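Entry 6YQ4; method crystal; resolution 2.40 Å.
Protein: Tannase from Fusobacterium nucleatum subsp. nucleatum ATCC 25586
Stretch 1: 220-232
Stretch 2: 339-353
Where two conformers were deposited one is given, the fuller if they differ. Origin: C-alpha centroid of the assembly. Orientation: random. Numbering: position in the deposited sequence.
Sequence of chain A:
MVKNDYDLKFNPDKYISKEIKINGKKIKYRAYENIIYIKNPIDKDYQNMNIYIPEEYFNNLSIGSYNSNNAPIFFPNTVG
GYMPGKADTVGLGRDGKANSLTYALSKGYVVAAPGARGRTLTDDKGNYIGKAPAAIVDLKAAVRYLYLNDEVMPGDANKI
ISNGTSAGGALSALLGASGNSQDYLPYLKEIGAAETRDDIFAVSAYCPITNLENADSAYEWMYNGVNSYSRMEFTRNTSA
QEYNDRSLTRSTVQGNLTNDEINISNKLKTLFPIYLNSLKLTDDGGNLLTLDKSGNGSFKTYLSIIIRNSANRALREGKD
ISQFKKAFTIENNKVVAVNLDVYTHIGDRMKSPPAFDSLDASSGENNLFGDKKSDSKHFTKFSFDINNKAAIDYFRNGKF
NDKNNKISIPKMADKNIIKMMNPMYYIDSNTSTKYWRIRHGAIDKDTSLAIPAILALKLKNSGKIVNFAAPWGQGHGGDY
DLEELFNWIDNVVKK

Stretch 1 (220-232) EWMYNGVNSYSRM
Stretch 2 (339-353) NLDVYTHIGDRMKSP

Stretch 2 opens with Asn339 as N-cap of a short helix that starts at Leu340 and packs beside the helix containing Glu220–Met222. Leu340 (t, p) points toward stretch 1, its CD2 4.2 Å from CH2 of Trp221 (chi1 175°). A water joins Asp341 OD1 (2.9 Å) to Trp221 O (3.1 Å). Thr344 (p) also points toward stretch 1: its CG2 lies 3.5 Å from Met222 CG, and its carbonyl O meets the ring edge of Tyr223 (m) 3.5 Å from CE2.

His345 (phi/psi -96/15, chi1 -80°, chi2 49°) reaches across the type II turn Tyr223–Val226, placing NE2 3.0 Å from Asn224 O. Gly225 (95/-18) lacks a CB, which would clash 2.8 Å from that NE2. Val226 (t) sets CG2 3.5 Å from the centroid of the His345 ring, a CH-pi contact nearly along the ring normal.

After Gly347 (-74/180), Asp348 (-77/148) and Arg349 (-67/158) are extended; Met350 (-97/-74) breaks the run, and Lys351 and Ser352 (-83/155, -100/148) are extended again. Asp348 (m) brings OD1 2.7 Å from Ser228 OG, and a water links its carbonyl O (3.1 Å) with Ser230 O (2.8 Å). Arg349 forms a single parallel beta bridge with Tyr229, CA to CA 4.5 Å: Arg349 N donates to Ser228 O (3.3 Å), and Ser230 N donates to Arg349 O (2.9 Å). Its side chain (chi1 121°, chi2 -153°, chi3 -43°, chi4 -103°) gathers the turn and the preceding helix. Arg349 NE gives a very short hydrogen bond to Val226 O (2.5 Å), Arg349 NH1 a weak one to Tyr223 O (2.6 Å), and the salt bridge pairs Arg349 NH1 with Glu220 OE2 (3.2 Å) and Arg349 NH2 with Glu220 OE1 (3.3 Å).

Met350 O and Ser352 OG both accept from NH1 of extended Arg231 (p, t, t), at 2.8 and 2.7 Å. Ser352 OG also lies over one face of the Tyr229 ring, and Pro353 CB ends the contact 3.2 Å from Glu220 OE1.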

# COMPACT_ATOMS: atom_id res chain seq x y z
N GLU A 220 -8.04 16.05 6.81
CA GLU A 220 -8.47 17.38 7.18
C GLU A 220 -7.86 17.85 8.49
O GLU A 220 -7.60 19.05 8.66
CB GLU A 220 -10.00 17.41 7.24
CG GLU A 220 -10.63 17.17 5.86
CD GLU A 220 -9.95 18.00 4.78
OE1 GLU A 220 -9.70 17.46 3.68
OE2 GLU A 220 -9.66 19.20 5.02
N TRP A 221 -7.63 16.95 9.43
CA TRP A 221 -6.81 17.28 10.59
C TRP A 221 -5.46 17.86 10.15
O TRP A 221 -5.08 18.96 10.57
CB TRP A 221 -6.63 16.05 11.47
CG TRP A 221 -5.70 16.31 12.59
CD1 TRP A 221 -5.95 17.06 13.70
CD2 TRP A 221 -4.36 15.86 12.70
NE1 TRP A 221 -4.84 17.10 14.50
CE2 TRP A 221 -3.84 16.38 13.90
CE3 TRP A 221 -3.53 15.10 11.88
CZ2 TRP A 221 -2.54 16.12 14.32
CZ3 TRP A 221 -2.24 14.85 12.30
CH2 TRP A 221 -1.76 15.35 13.51
N MET A 222 -4.76 17.16 9.27
CA MET A 222 -3.51 17.69 8.73
C MET A 222 -3.71 18.98 7.92
O MET A 222 -3.01 19.97 8.15
CB MET A 222 -2.83 16.62 7.88
CG MET A 222 -1.34 16.83 7.76
SD MET A 222 -0.40 15.30 7.72
CE MET A 222 -0.96 14.61 9.24
N TYR A 223 -4.65 19.00 6.98
CA TYR A 223 -4.62 20.02 5.94
C TYR A 223 -5.75 21.05 6.02
O TYR A 223 -5.96 21.81 5.07
CB TYR A 223 -4.59 19.35 4.56
CG TYR A 223 -3.29 18.65 4.32
CD1 TYR A 223 -3.23 17.26 4.30
CD2 TYR A 223 -2.11 19.36 4.17
CE1 TYR A 223 -2.03 16.60 4.11
CE2 TYR A 223 -0.88 18.69 4.00
CZ TYR A 223 -0.86 17.32 3.97
OH TYR A 223 0.32 16.65 3.79
N ASN A 224 -6.48 21.10 7.13
CA ASN A 224 -7.45 22.17 7.32
C ASN A 224 -6.77 23.53 7.25
O ASN A 224 -5.70 23.75 7.82
CB ASN A 224 -8.14 22.01 8.68
CG ASN A 224 -9.26 22.98 8.89
OD1 ASN A 224 -9.18 23.86 9.75
ND2 ASN A 224 -10.32 22.84 8.11
N GLY A 225 -7.40 24.45 6.53
CA GLY A 225 -6.88 25.79 6.35
C GLY A 225 -6.08 25.99 5.08
O GLY A 225 -5.87 27.13 4.68
N VAL A 226 -5.63 24.91 4.45
CA VAL A 226 -4.97 24.98 3.15
C VAL A 226 -6.09 24.94 2.10
O VAL A 226 -6.59 23.87 1.76
CB VAL A 226 -3.96 23.85 2.96
CG1 VAL A 226 -3.11 24.08 1.70
CG2 VAL A 226 -3.07 23.72 4.21
N ASN A 227 -6.49 26.11 1.62
CA ASN A 227 -7.72 26.25 0.85
C ASN A 227 -7.50 26.40 -0.65
O ASN A 227 -8.47 26.61 -1.39
CB ASN A 227 -8.53 27.43 1.38
CG ASN A 227 -9.05 27.19 2.79
OD1 ASN A 227 -9.29 26.04 3.18
ND2 ASN A 227 -9.21 28.25 3.55
N SER A 228 -6.27 26.29 -1.12
CA SER A 228 -5.97 26.24 -2.55
C SER A 228 -5.26 24.93 -2.84
O SER A 228 -4.32 24.57 -2.13
CB SER A 228 -5.11 27.43 -2.96
OG SER A 228 -3.77 27.19 -2.60
N TYR A 229 -5.72 24.21 -3.86
CA TYR A 229 -5.22 22.87 -4.16
C TYR A 229 -4.52 22.85 -5.52
O TYR A 229 -4.63 23.78 -6.32
CB TYR A 229 -6.34 21.83 -4.14
CG TYR A 229 -7.49 22.14 -5.10
CD1 TYR A 229 -8.55 22.95 -4.71
CD2 TYR A 229 -7.51 21.62 -6.39
CE1 TYR A 229 -9.58 23.25 -5.59
CE2 TYR A 229 -8.54 21.91 -7.27
CZ TYR A 229 -9.57 22.72 -6.86
OH TYR A 229 -10.59 23.01 -7.73
N SER A 230 -3.79 21.76 -5.76
CA SER A 230 -3.32 21.38 -7.09
C SER A 230 -2.92 19.91 -7.07
O SER A 230 -2.27 19.45 -6.13
CB SER A 230 -2.14 22.24 -7.57
OG SER A 230 -1.11 22.29 -6.62
N ARG A 231 -3.31 19.20 -8.11
CA ARG A 231 -3.22 17.75 -8.16
C ARG A 231 -3.30 17.32 -9.62
O ARG A 231 -3.80 18.05 -10.48
CB ARG A 231 -4.36 17.09 -7.37
CG ARG A 231 -5.79 17.45 -7.90
CD ARG A 231 -6.89 16.71 -7.11
NE ARG A 231 -8.23 17.25 -7.34
CZ ARG A 231 -8.83 18.16 -6.58
NH1 ARG A 231 -8.22 18.67 -5.52
NH2 ARG A 231 -10.06 18.59 -6.88
N MET A 232 -2.82 16.12 -9.88
CA MET A 232 -3.07 15.54 -11.19
C MET A 232 -4.49 15.03 -11.21
O MET A 232 -5.02 14.57 -10.19
CB MET A 232 -2.05 14.45 -11.50
CG MET A 232 -0.70 15.07 -11.89
SD MET A 232 0.78 14.07 -11.69
CE MET A 232 1.94 15.03 -12.69
N ASN A 339 7.33 22.94 13.75
CA ASN A 339 5.95 23.37 13.97
C ASN A 339 5.09 22.71 12.89
O ASN A 339 4.97 23.21 11.77
CB ASN A 339 5.84 24.89 13.95
CG ASN A 339 4.43 25.37 14.27
OD1 ASN A 339 3.46 24.63 14.11
ND2 ASN A 339 4.32 26.62 14.74
N LEU A 340 4.47 21.57 13.25
CA LEU A 340 3.82 20.73 12.25
C LEU A 340 2.73 21.47 11.48
O LEU A 340 2.58 21.29 10.27
CB LEU A 340 3.23 19.48 12.90
CG LEU A 340 2.72 18.49 11.84
CD1 LEU A 340 3.87 17.71 11.15
CD2 LEU A 340 1.66 17.55 12.42
N ASP A 341 1.96 22.32 12.17
CA ASP A 341 0.92 23.10 11.49
C ASP A 341 1.52 23.92 10.35
O ASP A 341 1.06 23.84 9.20
CB ASP A 341 0.21 24.02 12.48
CG ASP A 341 -0.80 23.28 13.36
OD1 ASP A 341 -1.04 22.06 13.13
OD2 ASP A 341 -1.34 23.93 14.28
N VAL A 342 2.55 24.72 10.66
CA VAL A 342 3.20 25.52 9.63
C VAL A 342 3.71 24.63 8.50
O VAL A 342 3.60 24.97 7.31
CB VAL A 342 4.33 26.36 10.24
CG1 VAL A 342 5.03 27.21 9.16
CG2 VAL A 342 3.79 27.24 11.37
N TYR A 343 4.26 23.46 8.86
CA TYR A 343 4.87 22.59 7.86
C TYR A 343 3.85 22.12 6.83
O TYR A 343 4.17 21.98 5.65
CB TYR A 343 5.54 21.38 8.55
CG TYR A 343 6.14 20.38 7.57
CD1 TYR A 343 7.39 20.60 6.99
CD2 TYR A 343 5.44 19.23 7.20
CE1 TYR A 343 7.94 19.70 6.10
CE2 TYR A 343 5.97 18.32 6.29
CZ TYR A 343 7.22 18.56 5.74
OH TYR A 343 7.79 17.65 4.87
N THR A 344 2.62 21.85 7.27
CA THR A 344 1.61 21.28 6.39
C THR A 344 0.92 22.33 5.52
O THR A 344 0.21 21.95 4.58
CB THR A 344 0.57 20.53 7.22
OG1 THR A 344 0.17 21.34 8.33
CG2 THR A 344 1.17 19.25 7.75
N HIS A 345 1.11 23.62 5.80
CA HIS A 345 0.50 24.70 5.04
C HIS A 345 1.44 25.26 3.97
O HIS A 345 1.18 26.34 3.44
CB HIS A 345 0.06 25.81 5.98
CG HIS A 345 -1.24 25.52 6.67
ND1 HIS A 345 -1.48 24.33 7.31
CD2 HIS A 345 -2.37 26.26 6.79
CE1 HIS A 345 -2.70 24.34 7.81
NE2 HIS A 345 -3.26 25.51 7.51
N ILE A 346 2.52 24.55 3.66
CA ILE A 346 3.58 25.15 2.87
C ILE A 346 3.27 24.93 1.39
O ILE A 346 3.12 25.89 0.63
CB ILE A 346 4.96 24.62 3.31
CG1 ILE A 346 5.42 25.42 4.54
CG2 ILE A 346 5.99 24.72 2.18
CD1 ILE A 346 6.85 25.17 4.98
N GLY A 347 3.11 23.68 0.97
CA GLY A 347 2.66 23.47 -0.39
C GLY A 347 1.18 23.79 -0.54
O GLY A 347 0.49 24.18 0.41
N ASP A 348 0.68 23.63 -1.76
CA ASP A 348 -0.76 23.55 -1.98
C ASP A 348 -1.25 22.18 -1.56
O ASP A 348 -0.54 21.19 -1.70
CB ASP A 348 -1.11 23.75 -3.45
CG ASP A 348 -1.23 25.20 -3.84
OD1 ASP A 348 -1.29 26.10 -2.97
OD2 ASP A 348 -1.25 25.42 -5.05
N ARG A 349 -2.47 22.11 -1.07
CA ARG A 349 -3.08 20.82 -0.77
C ARG A 349 -3.31 20.07 -2.07
O ARG A 349 -3.39 20.66 -3.14
CB ARG A 349 -4.40 21.02 0.00
CG ARG A 349 -5.66 20.45 -0.65
CD ARG A 349 -6.96 21.18 -0.26
NE ARG A 349 -7.07 21.51 1.16
CZ ARG A 349 -7.83 20.85 2.04
NH1 ARG A 349 -7.86 21.25 3.31
NH2 ARG A 349 -8.54 19.80 1.67
N MET A 350 -3.42 18.74 -1.98
CA MET A 350 -3.68 17.93 -3.16
C MET A 350 -5.16 17.57 -3.32
O MET A 350 -5.84 18.09 -4.20
CB MET A 350 -2.86 16.65 -3.10
CG MET A 350 -2.70 16.01 -4.44
SD MET A 350 -2.12 14.33 -4.32
CE MET A 350 -3.21 13.49 -5.49
N LYS A 351 -5.66 16.67 -2.50
CA LYS A 351 -7.04 16.25 -2.64
C LYS A 351 -7.97 17.24 -1.94
O LYS A 351 -7.57 17.95 -1.02
CB LYS A 351 -7.22 14.84 -2.07
CG LYS A 351 -6.26 13.82 -2.67
CD LYS A 351 -6.72 12.40 -2.46
CE LYS A 351 -5.81 11.45 -3.22
NZ LYS A 351 -5.94 10.02 -2.74
N SER A 352 -9.21 17.28 -2.41
CA SER A 352 -10.26 18.12 -1.86
C SER A 352 -11.18 17.32 -0.94
O SER A 352 -11.42 16.13 -1.18
CB SER A 352 -11.09 18.76 -2.97
OG SER A 352 -10.23 19.35 -3.93
N PRO A 353 -11.73 17.95 0.10
CA PRO A 353 -12.47 17.20 1.12
C PRO A 353 -13.89 16.89 0.68
O PRO A 353 -14.58 17.76 0.14
CB PRO A 353 -12.47 18.17 2.31
CG PRO A 353 -12.49 19.53 1.67
CD PRO A 353 -11.78 19.41 0.33
O HOH W 1 -3.42 20.37 12.73
O HOH W 2 -3.90 26.57 -6.55
O HOH W 3 -0.29 19.28 -4.09